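Long-range contacts in Myo-inositol phosphohydrolase (Mitsuokella multacida, PDB 4WU3), which probably hydrolyses phosphate esters of inositol polyphosphates such as phytate, as a PTP-like phytase, and here holds inositol-(1,3,4,5)-tetrakisphosphate: residues Leu50-Ala55 and Lys169-Phe174; Ala40-Pro45 and Asn179-Pro184; Gly127-Thr132 and Val187-Val192. The protein carries 2 engineered substitutions. One frame throughout, in Å; residues are numbered along the deposited sequence.

Contact 1 (Leu50-Ala55 and Lys169-Phe174); sequences LKIDRA and KSIYRF
Lys-51 and Tyr-172 face each other at a single beta bridge, where strand 49-54, at one edge of the four-stranded antiparallel sheet, is crossed by the first strand of the hairpin 168-175/180-188. The short strand axes make an angle of 61°, and the pairing amounts to one bridge with two direct backbone hydrogen bonds. Ile-52 N reaches Tyr-172 O at 2.9 Å, and Tyr-172 N returns a longer bond of 3.2 Å to Leu-50 O. That carbonyl also accepts from a water, which hands its other proton to Ser-170 O at 2.9 Å and so carries the link beyond the bridge.

The charged part lies at the other end. With CG of Lys-51 held between backbone N and carbonyl carbon (chi1 59°), and the chain bent at chi2 and extended beyond it, the ammonium lies over one face of the Phe-174 ring. Lys-51 NZ stands 3.6 Å from the centroid of the Phe-174 ring, 15° off the normal, a cation-pi contact to which CE adds a CH-pi contact. Lys-51 NZ also forms a salt bridge with Asp-53 OD1 at 2.8 Å, fixing it between ring and carboxylate. Asp-53 is itself positioned by Ser-135 and Arg-122, while Phe-137 meets Phe-174 edge-to-face.

Apolar packing centres on Ile-171. Ile-171 CG2 lies 3.7 Å from Ile-52 CG1, the two side chains crossing at about a right angle, and Ile-171 CD1 presses on Leu-50 CD2, the side chains meeting at a slant. Beside them, the Tyr-172 ring edge meets Leu-50 O in plane, Tyr-172 CD2 being nearest at 3.5 Å.

Contact 2 (Ala40-Pro45 and Asn179-Pro184); sequences AVVKNP and NVILSP
Val-42 packs closely against the strand 180-184, whereas its neighbour Val-41 lies loosely at the surface. The close part is built on Val-42 N, which donates to Ile-181 O at 3.0 Å with an almost straight N-H...O angle of 177°. Beside this bond one water bridges the two segments: it donates to Val-42 O, 2.7 Å from the water oxygen, and to Ile-181 O, which is thus gripped by two donors. Val-42 CG2, anti to the carbonyl carbon, rests 3.5 Å from Leu-182 C, over the peptide that links Leu-182 to Ser-183. Val-42 CG2 also meets Ile-181 CG2 at 3.7 Å. Ile-181 is buried, and its side chain is backed by Ala-49, Lys-51 and Tyr-172. A second backbone bond, Ser-183 N to Ala-40 O at 2.9 Å, fixes the start of the segment.

Toward solvent the spacing widens. Val-41 CG2 stands 4.1 Å from Leu-182 CD2, its other methyl barely reaches Val-180, and the bond from Ala-40 N to Ser-183 OG is weak at 3.5 Å.

The two segments run in opposite senses, 40 beside 183 and 42 beside 181, yet only the pair Val-41 and Leu-182 is bridged. The result is an irregular segment near the N-terminus, added by one bridge to the edge of the beta hairpin 168-175/180-188, whose turn closes with a G1 bulge at Asn-179 and Val-180 facing Asp-175.

Contact 3 (Gly127-Thr132 and Val187-Val192); sequences GYLNGT and VNYNKV
Leu-129 lays its methyl CD2 over the centre of one face of the Tyr-189 ring, a CH-pi contact with the carbon 4.1 Å from the centroid. Leu-129 CD2 also approaches Val-192 CG2 at 3.9 Å; these two side chains lie side by side on one face of the sheet, as expected of an antiparallel non-hydrogen-bonded pair. The polar half of the first shell belongs to Asn-130. Asn-130 N donates to Lys-191 O at 3.0 Å, and Asn-130 OD1 accepts from Asn-190 N at 3.0 Å, the donor standing 29° out of the amide plane. A side-chain amide oxygen, not a backbone one, thus receives Asn-190 N, in the loop that follows strand 187-188.

A type II' turn from Leu-129 to Thr-132 sets this up. Asn-130 occupies its second position with a positive phi of 51°, as the turn type requires; its side chain reaches 188-191. Leu-129 and Thr-132 are joined by two backbone bonds, Thr-132 N to Leu-129 O at 3.0 Å and the reverse. Across the contact, a chi1 of 62° turns the Tyr-189 ring toward Leu-129, and Tyr-189 OH is hydrogen-bonded to Leu-163 O.

Further out, Val-187 still pairs with Lys-169 in the hairpin 168-175/180-188, whereas Val-192 begins the edge strand 192-193 beside 126-129; Tyr-128 OH is hydrogen-bonded to Phe-97 O, and the Tyr-128 side chain packs on helix 195-201.

All three contacts involve the hairpin 168-175/180-188. Contact 1 lays its first strand across the outer strand 49-54 of the four-stranded sheet, contact 2 adds the N-terminal segment to its second strand, and contact 3 follows that second strand's exit to the opposite edge of the same sheet, at 192-193. Contacts 1 and 3 are partly buried and about 11 Å apart between centres, joined by the backbone bond Lys-169 O to Val-187 N; contact 2 lies at the surface. Their chemistry differs accordingly: a lysine held between ring and carboxylate in contact 1, mainly backbone bonds and aliphatic packing in contact 2, and an asparagine amide with a leucine-tyrosine pair in contact 3.

Contact 1 (Leu50-Ala55 and Lys169-Phe174)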
ATOM      1  N   LEU A  50     -12.077   3.917 -23.625  1.00 12.85           N
ATOM      2  CA  LEU A  50     -11.190   4.725 -24.443  1.00 11.68           C
ATOM      3  C   LEU A  50     -11.621   6.145 -24.220  1.00 11.13           C
ATOM      4  O   LEU A  50     -12.780   6.468 -24.436  1.00 10.87           O
ATOM      5  CB  LEU A  50     -11.297   4.353 -25.919  1.00 12.00           C
ATOM      6  CG  LEU A  50     -10.485   5.194 -26.918  1.00 12.26           C
ATOM      7  CD1 LEU A  50      -9.008   5.230 -26.554  1.00 12.73           C
ATOM      8  CD2 LEU A  50     -10.652   4.661 -28.332  1.00 12.72           C
ATOM      9  N   LYS A  51     -10.701   6.996 -23.775  1.00 10.95           N
ATOM     10  CA  LYS A  51     -11.049   8.383 -23.518  1.00 10.91           C
ATOM     11  C   LYS A  51      -9.960   9.346 -23.955  1.00 11.32           C
ATOM     12  O   LYS A  51      -8.827   8.950 -24.243  1.00 11.45           O
ATOM     13  CB  LYS A  51     -11.392   8.596 -22.042  1.00 10.78           C
ATOM     14  CG  LYS A  51     -10.277   8.234 -21.082  1.00 11.44           C
ATOM     15  CD  LYS A  51      -9.299   9.372 -20.867  1.00 11.33           C
ATOM     16  CE  LYS A  51      -8.603   9.194 -19.522  1.00 11.85           C
ATOM     17  NZ  LYS A  51      -7.545  10.203 -19.275  1.00 11.22           N
ATOM     18  N   ILE A  52     -10.337  10.618 -23.996  1.00 11.02           N
ATOM     19  CA  ILE A  52      -9.458  11.689 -24.416  1.00 10.74           C
ATOM     20  C   ILE A  52      -8.558  12.134 -23.259  1.00 10.69           C
ATOM     21  O   ILE A  52      -9.040  12.456 -22.180  1.00 11.25           O
ATOM     22  CB  ILE A  52     -10.295  12.870 -24.952  1.00 11.43           C
ATOM     23  CG1 ILE A  52     -11.025  12.455 -26.238  1.00 11.92           C
ATOM     24  CG2 ILE A  52      -9.433  14.096 -25.209  1.00 11.82           C
ATOM     25  CD1 ILE A  52     -12.070  13.443 -26.717  1.00 12.64           C
ATOM     26  N   ASP A  53      -7.247  12.120 -23.488  1.00 10.31           N
ATOM     27  CA  ASP A  53      -6.281  12.588 -22.505  1.00 10.68           C
ATOM     28  C   ASP A  53      -6.048  14.086 -22.697  1.00 12.44           C
ATOM     29  O   ASP A  53      -6.161  14.877 -21.754  1.00 12.25           O
ATOM     30  CB  ASP A  53      -4.936  11.861 -22.678  1.00 10.79           C
ATOM     31  CG  ASP A  53      -4.985  10.385 -22.299  1.00 10.08           C
ATOM     32  OD1 ASP A  53      -5.844   9.978 -21.496  1.00  9.32           O
ATOM     33  OD2 ASP A  53      -4.129   9.630 -22.807  1.00 10.61           O
ATOM     34  N   ARG A  54      -5.696  14.456 -23.932  1.00 13.52           N
ATOM     35  CA  ARG A  54      -5.417  15.843 -24.297  1.00 12.44           C
ATOM     36  C   ARG A  54      -6.017  16.189 -25.659  1.00 11.87           C
ATOM     37  O   ARG A  54      -5.654  15.603 -26.678  1.00  9.45           O
ATOM     38  CB  ARG A  54      -3.907  16.102 -24.364  1.00 12.92           C
ATOM     39  CG  ARG A  54      -3.120  15.733 -23.111  1.00 13.10           C
ATOM     40  CD  ARG A  54      -3.559  16.548 -21.915  1.00 12.21           C
ATOM     41  NE  ARG A  54      -3.172  17.941 -22.077  1.00 12.90           N
ATOM     42  CZ  ARG A  54      -3.468  18.906 -21.219  1.00 12.65           C
ATOM     43  NH1 ARG A  54      -4.151  18.644 -20.120  1.00 12.34           N
ATOM     44  NH2 ARG A  54      -3.061  20.139 -21.459  1.00 15.22           N
ATOM     45  N   ALA A  55      -6.935  17.150 -25.656  1.00 12.44           N
ATOM     46  CA  ALA A  55      -7.442  17.733 -26.883  1.00 12.51           C
ATOM     47  C   ALA A  55      -6.275  18.433 -27.545  1.00 12.93           C
ATOM     48  O   ALA A  55      -5.384  18.922 -26.860  1.00 14.54           O
ATOM     49  CB  ALA A  55      -8.566  18.723 -26.579  1.00 12.02           C
ATOM     50  N   LYS A 169     -14.844   8.043 -34.398  1.00 12.01           N
ATOM     51  CA  LYS A 169     -15.148   7.214 -33.248  1.00 14.19           C
ATOM     52  C   LYS A 169     -15.661   8.058 -32.097  1.00 13.78           C
ATOM     53  O   LYS A 169     -15.146   9.145 -31.825  1.00 10.82           O
ATOM     54  CB  LYS A 169     -13.892   6.460 -32.790  1.00 19.60           C
ATOM     55  CG  LYS A 169     -14.166   5.149 -32.082  1.00 23.74           C
ATOM     56  CD  LYS A 169     -13.332   4.033 -32.653  1.00 31.47           C
ATOM     57  CE  LYS A 169     -13.552   2.702 -31.961  1.00 41.93           C
ATOM     58  NZ  LYS A 169     -14.484   1.820 -32.719  1.00 46.60           N
ATOM     59  N   SER A 170     -16.677   7.541 -31.420  1.00 14.41           N
ATOM     60  CA  SER A 170     -17.186   8.155 -30.212  1.00 16.26           C
ATOM     61  C   SER A 170     -16.180   7.877 -29.101  1.00 15.94           C
ATOM     62  O   SER A 170     -15.906   6.725 -28.794  1.00 19.65           O
ATOM     63  CB  SER A 170     -18.562   7.575 -29.858  1.00 16.26           C
ATOM     64  OG  SER A 170     -19.147   8.273 -28.772  1.00 15.43           O
ATOM     65  N   ILE A 171     -15.600   8.927 -28.525  1.00 16.87           N
ATOM     66  CA  ILE A 171     -14.568   8.759 -27.487  1.00 15.13           C
ATOM     67  C   ILE A 171     -14.955   9.523 -26.234  1.00 13.68           C
ATOM     68  O   ILE A 171     -15.309  10.712 -26.296  1.00 10.59           O
ATOM     69  CB  ILE A 171     -13.211   9.309 -27.925  1.00 15.49           C
ATOM     70  CG1 ILE A 171     -12.806   8.754 -29.290  1.00 16.97           C
ATOM     71  CG2 ILE A 171     -12.155   8.981 -26.883  1.00 15.49           C
ATOM     72  CD1 ILE A 171     -12.168   7.390 -29.245  1.00 18.17           C
ATOM     73  N   TYR A 172     -14.879   8.846 -25.096  1.00 13.24           N
ATOM     74  CA  TYR A 172     -15.294   9.459 -23.837  1.00 13.45           C
ATOM     75  C   TYR A 172     -14.410  10.669 -23.531  1.00 12.80           C
ATOM     76  O   TYR A 172     -13.231  10.711 -23.895  1.00 11.61           O
ATOM     77  CB  TYR A 172     -15.246   8.453 -22.671  1.00 13.05           C
ATOM     78  CG  TYR A 172     -16.313   7.376 -22.703  1.00 12.90           C
ATOM     79  CD1 TYR A 172     -17.620   7.646 -22.327  1.00 13.18           C
ATOM     80  CD2 TYR A 172     -15.999   6.075 -23.087  1.00 13.39           C
ATOM     81  CE1 TYR A 172     -18.591   6.657 -22.351  1.00 13.75           C
ATOM     82  CE2 TYR A 172     -16.958   5.081 -23.116  1.00 14.22           C
ATOM     83  CZ  TYR A 172     -18.253   5.377 -22.746  1.00 15.13           C
ATOM     84  OH  TYR A 172     -19.203   4.384 -22.771  1.00 14.56           O
ATOM     85  N   ARG A 173     -14.999  11.656 -22.874  1.00 13.13           N
ATOM     86  CA  ARG A 173     -14.244  12.764 -22.323  1.00 13.59           C
ATOM     87  C   ARG A 173     -13.874  12.422 -20.885  1.00 13.40           C
ATOM     88  O   ARG A 173     -14.209  11.345 -20.391  1.00 11.82           O
ATOM     89  CB  ARG A 173     -15.049  14.057 -22.397  1.00 15.78           C
ATOM     90  CG  ARG A 173     -15.008  14.682 -23.784  1.00 17.40           C
ATOM     91  CD  ARG A 173     -15.937  15.877 -23.904  1.00 19.69           C
ATOM     92  NE  ARG A 173     -17.336  15.463 -23.999  1.00 22.62           N
ATOM     93  CZ  ARG A 173     -18.348  16.281 -24.284  1.00 27.10           C
ATOM     94  NH1 ARG A 173     -18.127  17.574 -24.503  1.00 25.37           N
ATOM     95  NH2 ARG A 173     -19.588  15.799 -24.352  1.00 25.96           N
ATOM     96  N   PHE A 174     -13.159  13.322 -20.225  1.00 14.04           N
ATOM     97  CA  PHE A 174     -12.549  12.987 -18.954  1.00 14.28           C
ATOM     98  C   PHE A 174     -12.385  14.213 -18.089  1.00 14.13           C
ATOM     99  O   PHE A 174     -11.994  15.266 -18.575  1.00 13.62           O
ATOM    100  CB  PHE A 174     -11.182  12.354 -19.189  1.00 13.75           C
ATOM    101  CG  PHE A 174     -10.617  11.660 -17.984  1.00 13.86           C
ATOM    102  CD1 PHE A 174     -11.129  10.434 -17.574  1.00 14.17           C
ATOM    103  CD2 PHE A 174      -9.570  12.218 -17.266  1.00 15.13           C
ATOM    104  CE1 PHE A 174     -10.611   9.783 -16.469  1.00 14.56           C
ATOM    105  CE2 PHE A 174      -9.041  11.565 -16.161  1.00 14.97           C
ATOM    106  CZ  PHE A 174      -9.560  10.347 -15.763  1.00 15.06           C
TER
HETATM  107  O   HOH W   1     -15.064   5.724 -26.180  1.00 44.98           O
HETATM  108  O   HOH W   2     -10.880  15.184 -21.752  1.00 41.46           O

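Contact 2 (Ala40-Pro45 and Asn179-Pro184)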
ATOM      1  N   ALA A  40     -21.410  15.438 -18.961  1.00 28.32           N
ATOM      2  CA  ALA A  40     -21.951  14.818 -17.757  1.00 26.79           C
ATOM      3  C   ALA A  40     -21.140  13.591 -17.362  1.00 25.95           C
ATOM      4  O   ALA A  40     -20.573  12.912 -18.213  1.00 23.05           O
ATOM      5  CB  ALA A  40     -23.402  14.424 -17.985  1.00 26.01           C
ATOM      6  N   VAL A  41     -21.098  13.303 -16.067  1.00 22.42           N
ATOM      7  CA  VAL A  41     -20.428  12.112 -15.575  1.00 22.89           C
ATOM      8  C   VAL A  41     -21.182  10.903 -16.111  1.00 23.46           C
ATOM      9  O   VAL A  41     -22.402  10.878 -16.083  1.00 25.10           O
ATOM     10  CB  VAL A  41     -20.412  12.060 -14.028  1.00 23.10           C
ATOM     11  CG1 VAL A  41     -19.652  10.838 -13.528  1.00 23.54           C
ATOM     12  CG2 VAL A  41     -19.798  13.325 -13.453  1.00 21.68           C
ATOM     13  N   VAL A  42     -20.457   9.909 -16.604  1.00 23.30           N
ATOM     14  CA  VAL A  42     -21.067   8.668 -17.060  1.00 25.02           C
ATOM     15  C   VAL A  42     -21.299   7.720 -15.884  1.00 28.59           C
ATOM     16  O   VAL A  42     -20.354   7.341 -15.193  1.00 25.49           O
ATOM     17  CB  VAL A  42     -20.160   7.972 -18.086  1.00 23.58           C
ATOM     18  CG1 VAL A  42     -20.751   6.623 -18.499  1.00 24.65           C
ATOM     19  CG2 VAL A  42     -19.943   8.884 -19.282  1.00 23.64           C
ATOM     20  N   LYS A  43     -22.546   7.313 -15.670  1.00 35.20           N
ATOM     21  CA  LYS A  43     -22.894   6.552 -14.468  1.00 42.89           C
ATOM     22  C   LYS A  43     -22.209   5.190 -14.399  1.00 39.74           C
ATOM     23  O   LYS A  43     -21.513   4.903 -13.432  1.00 41.16           O
ATOM     24  CB  LYS A  43     -24.411   6.384 -14.358  1.00 56.33           C
ATOM     25  CG  LYS A  43     -25.140   7.683 -14.055  1.00 72.33           C
ATOM     26  CD  LYS A  43     -26.649   7.537 -14.181  1.00 85.73           C
ATOM     27  CE  LYS A  43     -27.333   8.892 -14.101  1.00 88.87           C
ATOM     28  NZ  LYS A  43     -28.808   8.790 -14.278  1.00 91.37           N
ATOM     29  N   ASN A  44     -22.420   4.345 -15.402  1.00 35.76           N
ATOM     30  CA  ASN A  44     -21.805   3.021 -15.403  1.00 39.28           C
ATOM     31  C   ASN A  44     -20.898   2.862 -16.609  1.00 37.12           C
ATOM     32  O   ASN A  44     -21.296   2.291 -17.622  1.00 31.29           O
ATOM     33  CB  ASN A  44     -22.865   1.914 -15.412  1.00 44.32           C
ATOM     34  CG  ASN A  44     -23.522   1.716 -14.057  1.00 52.95           C
ATOM     35  OD1 ASN A  44     -22.883   1.269 -13.100  1.00 55.20           O
ATOM     36  ND2 ASN A  44     -24.813   2.031 -13.973  1.00 51.34           N
ATOM     37  N   PRO A  45     -19.667   3.371 -16.504  1.00 37.55           N
ATOM     38  CA  PRO A  45     -18.715   3.288 -17.605  1.00 33.12           C
ATOM     39  C   PRO A  45     -18.175   1.865 -17.777  1.00 28.81           C
ATOM     40  O   PRO A  45     -18.068   1.124 -16.798  1.00 27.49           O
ATOM     41  CB  PRO A  45     -17.601   4.227 -17.153  1.00 32.44           C
ATOM     42  CG  PRO A  45     -17.614   4.122 -15.667  1.00 33.89           C
ATOM     43  CD  PRO A  45     -19.046   3.889 -15.270  1.00 35.60           C
ATOM     44  N   ASN A 179     -10.903  12.527 -11.866  1.00 22.43           N
ATOM     45  CA  ASN A 179     -10.480  11.341 -12.615  1.00 22.67           C
ATOM     46  C   ASN A 179     -11.651  10.395 -12.880  1.00 20.98           C
ATOM     47  O   ASN A 179     -11.627   9.222 -12.494  1.00 16.36           O
ATOM     48  CB  ASN A 179      -9.339  10.600 -11.900  1.00 24.50           C
ATOM     49  CG  ASN A 179      -8.016  11.349 -11.966  1.00 27.49           C
ATOM     50  OD1 ASN A 179      -7.204  11.261 -11.049  1.00 36.27           O
ATOM     51  ND2 ASN A 179      -7.793  12.088 -13.046  1.00 29.43           N
ATOM     52  N   VAL A 180     -12.678  10.928 -13.543  1.00 20.39           N
ATOM     53  CA  VAL A 180     -13.825  10.134 -13.965  1.00 19.49           C
ATOM     54  C   VAL A 180     -14.224  10.388 -15.434  1.00 18.48           C
ATOM     55  O   VAL A 180     -14.015  11.469 -16.001  1.00 16.19           O
ATOM     56  CB  VAL A 180     -15.057  10.357 -13.057  1.00 21.18           C
ATOM     57  CG1 VAL A 180     -14.742   9.998 -11.604  1.00 19.49           C
ATOM     58  CG2 VAL A 180     -15.560  11.787 -13.180  1.00 23.47           C
ATOM     59  N   ILE A 181     -14.808   9.353 -16.022  1.00 17.65           N
ATOM     60  CA  ILE A 181     -15.241   9.341 -17.412  1.00 17.50           C
ATOM     61  C   ILE A 181     -16.444  10.260 -17.641  1.00 16.96           C
ATOM     62  O   ILE A 181     -17.436  10.191 -16.902  1.00 16.29           O
ATOM     63  CB  ILE A 181     -15.625   7.903 -17.815  1.00 16.64           C
ATOM     64  CG1 ILE A 181     -14.371   7.030 -17.935  1.00 16.98           C
ATOM     65  CG2 ILE A 181     -16.409   7.897 -19.117  1.00 18.19           C
ATOM     66  CD1 ILE A 181     -13.463   7.428 -19.079  1.00 17.54           C
ATOM     67  N   LEU A 182     -16.354  11.107 -18.666  1.00 14.00           N
ATOM     68  CA  LEU A 182     -17.444  12.010 -19.019  1.00 14.06           C
ATOM     69  C   LEU A 182     -18.037  11.642 -20.381  1.00 15.18           C
ATOM     70  O   LEU A 182     -17.409  10.931 -21.166  1.00 13.88           O
ATOM     71  CB  LEU A 182     -16.948  13.459 -19.051  1.00 14.63           C
ATOM     72  CG  LEU A 182     -16.259  14.005 -17.796  1.00 13.08           C
ATOM     73  CD1 LEU A 182     -15.791  15.416 -18.058  1.00 13.45           C
ATOM     74  CD2 LEU A 182     -17.185  13.988 -16.593  1.00 13.28           C
ATOM     75  N   SER A 183     -19.241  12.138 -20.661  1.00 16.93           N
ATOM     76  CA  SER A 183     -19.951  11.791 -21.898  1.00 19.10           C
ATOM     77  C   SER A 183     -19.120  12.075 -23.149  1.00 19.34           C
ATOM     78  O   SER A 183     -18.378  13.055 -23.217  1.00 19.07           O
ATOM     79  CB  SER A 183     -21.312  12.493 -21.977  1.00 20.17           C
ATOM     80  OG  SER A 183     -21.170  13.897 -22.044  1.00 20.98           O
ATOM     81  N   PRO A 184     -19.245  11.202 -24.150  1.00 19.29           N
ATOM     82  CA  PRO A 184     -18.319  11.165 -25.273  1.00 20.03           C
ATOM     83  C   PRO A 184     -18.553  12.231 -26.338  1.00 19.63           C
ATOM     84  O   PRO A 184     -19.632  12.803 -26.420  1.00 20.39           O
ATOM     85  CB  PRO A 184     -18.553   9.769 -25.862  1.00 19.53           C
ATOM     86  CG  PRO A 184     -19.962   9.446 -25.517  1.00 20.67           C
ATOM     87  CD  PRO A 184     -20.221  10.101 -24.189  1.00 19.98           C
TER
HETATM   88  O   HOH W   3     -17.701   7.855 -14.786  1.00 22.17           O

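Contact 3 (Gly127-Thr132 and Val187-Val192)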
ATOM      1  N   GLY A 127      -2.164   6.440 -26.789  1.00  8.47           N
ATOM      2  CA  GLY A 127      -1.693   6.732 -28.127  1.00  9.43           C
ATOM      3  C   GLY A 127      -2.314   8.004 -28.671  1.00 10.16           C
ATOM      4  O   GLY A 127      -2.801   8.845 -27.903  1.00 10.41           O
ATOM      5  N   TYR A 128      -2.291   8.135 -29.999  1.00 10.07           N
ATOM      6  CA  TYR A 128      -2.735   9.352 -30.665  1.00 10.36           C
ATOM      7  C   TYR A 128      -3.681   9.043 -31.828  1.00 10.30           C
ATOM      8  O   TYR A 128      -3.459   8.090 -32.590  1.00  9.02           O
ATOM      9  CB  TYR A 128      -1.524  10.169 -31.132  1.00 10.52           C
ATOM     10  CG  TYR A 128      -0.734  10.752 -29.970  1.00 10.69           C
ATOM     11  CD1 TYR A 128       0.258  10.013 -29.338  1.00 10.81           C
ATOM     12  CD2 TYR A 128      -1.008  12.027 -29.487  1.00 10.70           C
ATOM     13  CE1 TYR A 128       0.952  10.533 -28.267  1.00 10.30           C
ATOM     14  CE2 TYR A 128      -0.319  12.553 -28.417  1.00 10.60           C
ATOM     15  CZ  TYR A 128       0.661  11.799 -27.804  1.00 11.57           C
ATOM     16  OH  TYR A 128       1.359  12.311 -26.715  1.00 12.95           O
ATOM     17  N   LEU A 129      -4.758   9.828 -31.906  1.00  9.87           N
ATOM     18  CA  LEU A 129      -5.636   9.875 -33.072  1.00 11.10           C
ATOM     19  C   LEU A 129      -5.491  11.250 -33.697  1.00 11.76           C
ATOM     20  O   LEU A 129      -5.960  12.243 -33.140  1.00 12.18           O
ATOM     21  CB  LEU A 129      -7.091   9.660 -32.672  1.00 12.63           C
ATOM     22  CG  LEU A 129      -7.395   8.351 -31.953  1.00 13.48           C
ATOM     23  CD1 LEU A 129      -8.879   8.276 -31.637  1.00 14.90           C
ATOM     24  CD2 LEU A 129      -6.971   7.165 -32.809  1.00 16.17           C
ATOM     25  N   ASN A 130      -4.845  11.303 -34.856  1.00 12.26           N
ATOM     26  CA  ASN A 130      -4.253  12.548 -35.346  1.00 12.11           C
ATOM     27  C   ASN A 130      -3.398  13.139 -34.221  1.00 11.87           C
ATOM     28  O   ASN A 130      -2.506  12.461 -33.716  1.00 14.23           O
ATOM     29  CB  ASN A 130      -5.330  13.509 -35.857  1.00 12.79           C
ATOM     30  CG  ASN A 130      -5.895  13.079 -37.202  1.00 14.66           C
ATOM     31  OD1 ASN A 130      -5.549  12.008 -37.721  1.00 13.75           O
ATOM     32  ND2 ASN A 130      -6.769  13.905 -37.773  1.00 15.59           N
ATOM     33  N   GLY A 131      -3.668  14.369 -33.801  1.00 11.06           N
ATOM     34  CA  GLY A 131      -2.903  14.973 -32.718  1.00 10.48           C
ATOM     35  C   GLY A 131      -3.501  14.804 -31.322  1.00  9.80           C
ATOM     36  O   GLY A 131      -2.884  15.183 -30.334  1.00  9.00           O
ATOM     37  N   THR A 132      -4.704  14.241 -31.241  1.00  9.20           N
ATOM     38  CA  THR A 132      -5.395  14.093 -29.970  1.00  9.05           C
ATOM     39  C   THR A 132      -4.857  12.893 -29.188  1.00  9.05           C
ATOM     40  O   THR A 132      -4.716  11.792 -29.734  1.00  7.31           O
ATOM     41  CB  THR A 132      -6.905  13.876 -30.164  1.00  9.64           C
ATOM     42  OG1 THR A 132      -7.463  14.925 -30.973  1.00  9.77           O
ATOM     43  CG2 THR A 132      -7.604  13.837 -28.802  1.00  9.98           C
ATOM     44  N   VAL A 187     -14.577  11.893 -32.513  1.00 14.59           N
ATOM     45  CA  VAL A 187     -13.249  12.323 -32.902  1.00 14.02           C
ATOM     46  C   VAL A 187     -12.976  11.840 -34.320  1.00 13.67           C
ATOM     47  O   VAL A 187     -13.144  10.649 -34.620  1.00 12.99           O
ATOM     48  CB  VAL A 187     -12.203  11.725 -31.957  1.00 14.28           C
ATOM     49  CG1 VAL A 187     -10.803  12.114 -32.389  1.00 15.62           C
ATOM     50  CG2 VAL A 187     -12.473  12.179 -30.534  1.00 15.53           C
ATOM     51  N   ASN A 188     -12.583  12.760 -35.194  1.00 12.51           N
ATOM     52  CA  ASN A 188     -12.272  12.408 -36.571  1.00 13.20           C
ATOM     53  C   ASN A 188     -10.772  12.290 -36.705  1.00 13.49           C
ATOM     54  O   ASN A 188     -10.041  13.078 -36.132  1.00 14.00           O
ATOM     55  CB  ASN A 188     -12.778  13.467 -37.546  1.00 12.85           C
ATOM     56  CG  ASN A 188     -14.276  13.612 -37.520  1.00 13.01           C
ATOM     57  OD1 ASN A 188     -14.813  14.449 -36.821  1.00 14.95           O
ATOM     58  ND2 ASN A 188     -14.953  12.791 -38.264  1.00 12.29           N
ATOM     59  N   TYR A 189     -10.320  11.301 -37.462  1.00 12.62           N
ATOM     60  CA  TYR A 189      -8.903  11.042 -37.590  1.00 12.71           C
ATOM     61  C   TYR A 189      -8.641  10.217 -38.840  1.00 13.53           C
ATOM     62  O   TYR A 189      -9.512   9.493 -39.317  1.00 15.06           O
ATOM     63  CB  TYR A 189      -8.390  10.286 -36.351  1.00 11.57           C
ATOM     64  CG  TYR A 189      -9.015   8.920 -36.130  1.00 11.13           C
ATOM     65  CD1 TYR A 189     -10.231   8.782 -35.452  1.00 11.17           C
ATOM     66  CD2 TYR A 189      -8.385   7.760 -36.577  1.00 10.37           C
ATOM     67  CE1 TYR A 189     -10.798   7.529 -35.242  1.00 11.27           C
ATOM     68  CE2 TYR A 189      -8.945   6.512 -36.376  1.00  9.57           C
ATOM     69  CZ  TYR A 189     -10.148   6.397 -35.710  1.00 11.14           C
ATOM     70  OH  TYR A 189     -10.703   5.148 -35.506  1.00 12.26           O
ATOM     71  N   ASN A 190      -7.433  10.320 -39.360  1.00 14.84           N
ATOM     72  CA  ASN A 190      -6.995   9.421 -40.412  1.00 19.30           C
ATOM     73  C   ASN A 190      -5.599   8.891 -40.106  1.00 20.39           C
ATOM     74  O   ASN A 190      -4.912   8.375 -40.982  1.00 20.65           O
ATOM     75  CB  ASN A 190      -7.022  10.128 -41.761  1.00 21.97           C
ATOM     76  CG  ASN A 190      -6.155  11.358 -41.781  1.00 27.42           C
ATOM     77  OD1 ASN A 190      -5.163  11.444 -41.050  1.00 30.54           O
ATOM     78  ND2 ASN A 190      -6.520  12.322 -42.619  1.00 28.08           N
ATOM     79  N   LYS A 191      -5.208   9.018 -38.841  1.00 20.83           N
ATOM     80  CA  LYS A 191      -3.932   8.526 -38.341  1.00 21.97           C
ATOM     81  C   LYS A 191      -4.066   7.949 -36.946  1.00 15.77           C
ATOM     82  O   LYS A 191      -4.673   8.562 -36.085  1.00 14.42           O
ATOM     83  CB  LYS A 191      -2.955   9.677 -38.237  1.00 25.05           C
ATOM     84  CG  LYS A 191      -1.984   9.766 -39.371  1.00 32.16           C
ATOM     85  CD  LYS A 191      -0.945  10.840 -39.088  1.00 38.04           C
ATOM     86  CE  LYS A 191      -1.329  12.180 -39.680  1.00 37.47           C
ATOM     87  NZ  LYS A 191      -0.271  13.180 -39.379  1.00 38.94           N
ATOM     88  N   VAL A 192      -3.459   6.796 -36.719  1.00 13.82           N
ATOM     89  CA  VAL A 192      -3.390   6.207 -35.384  1.00 12.74           C
ATOM     90  C   VAL A 192      -1.921   5.897 -35.085  1.00 12.06           C
ATOM     91  O   VAL A 192      -1.254   5.233 -35.872  1.00 12.61           O
ATOM     92  CB  VAL A 192      -4.235   4.926 -35.292  1.00 13.49           C
ATOM     93  CG1 VAL A 192      -4.302   4.428 -33.852  1.00 14.36           C
ATOM     94  CG2 VAL A 192      -5.643   5.165 -35.839  1.00 13.71           C
TER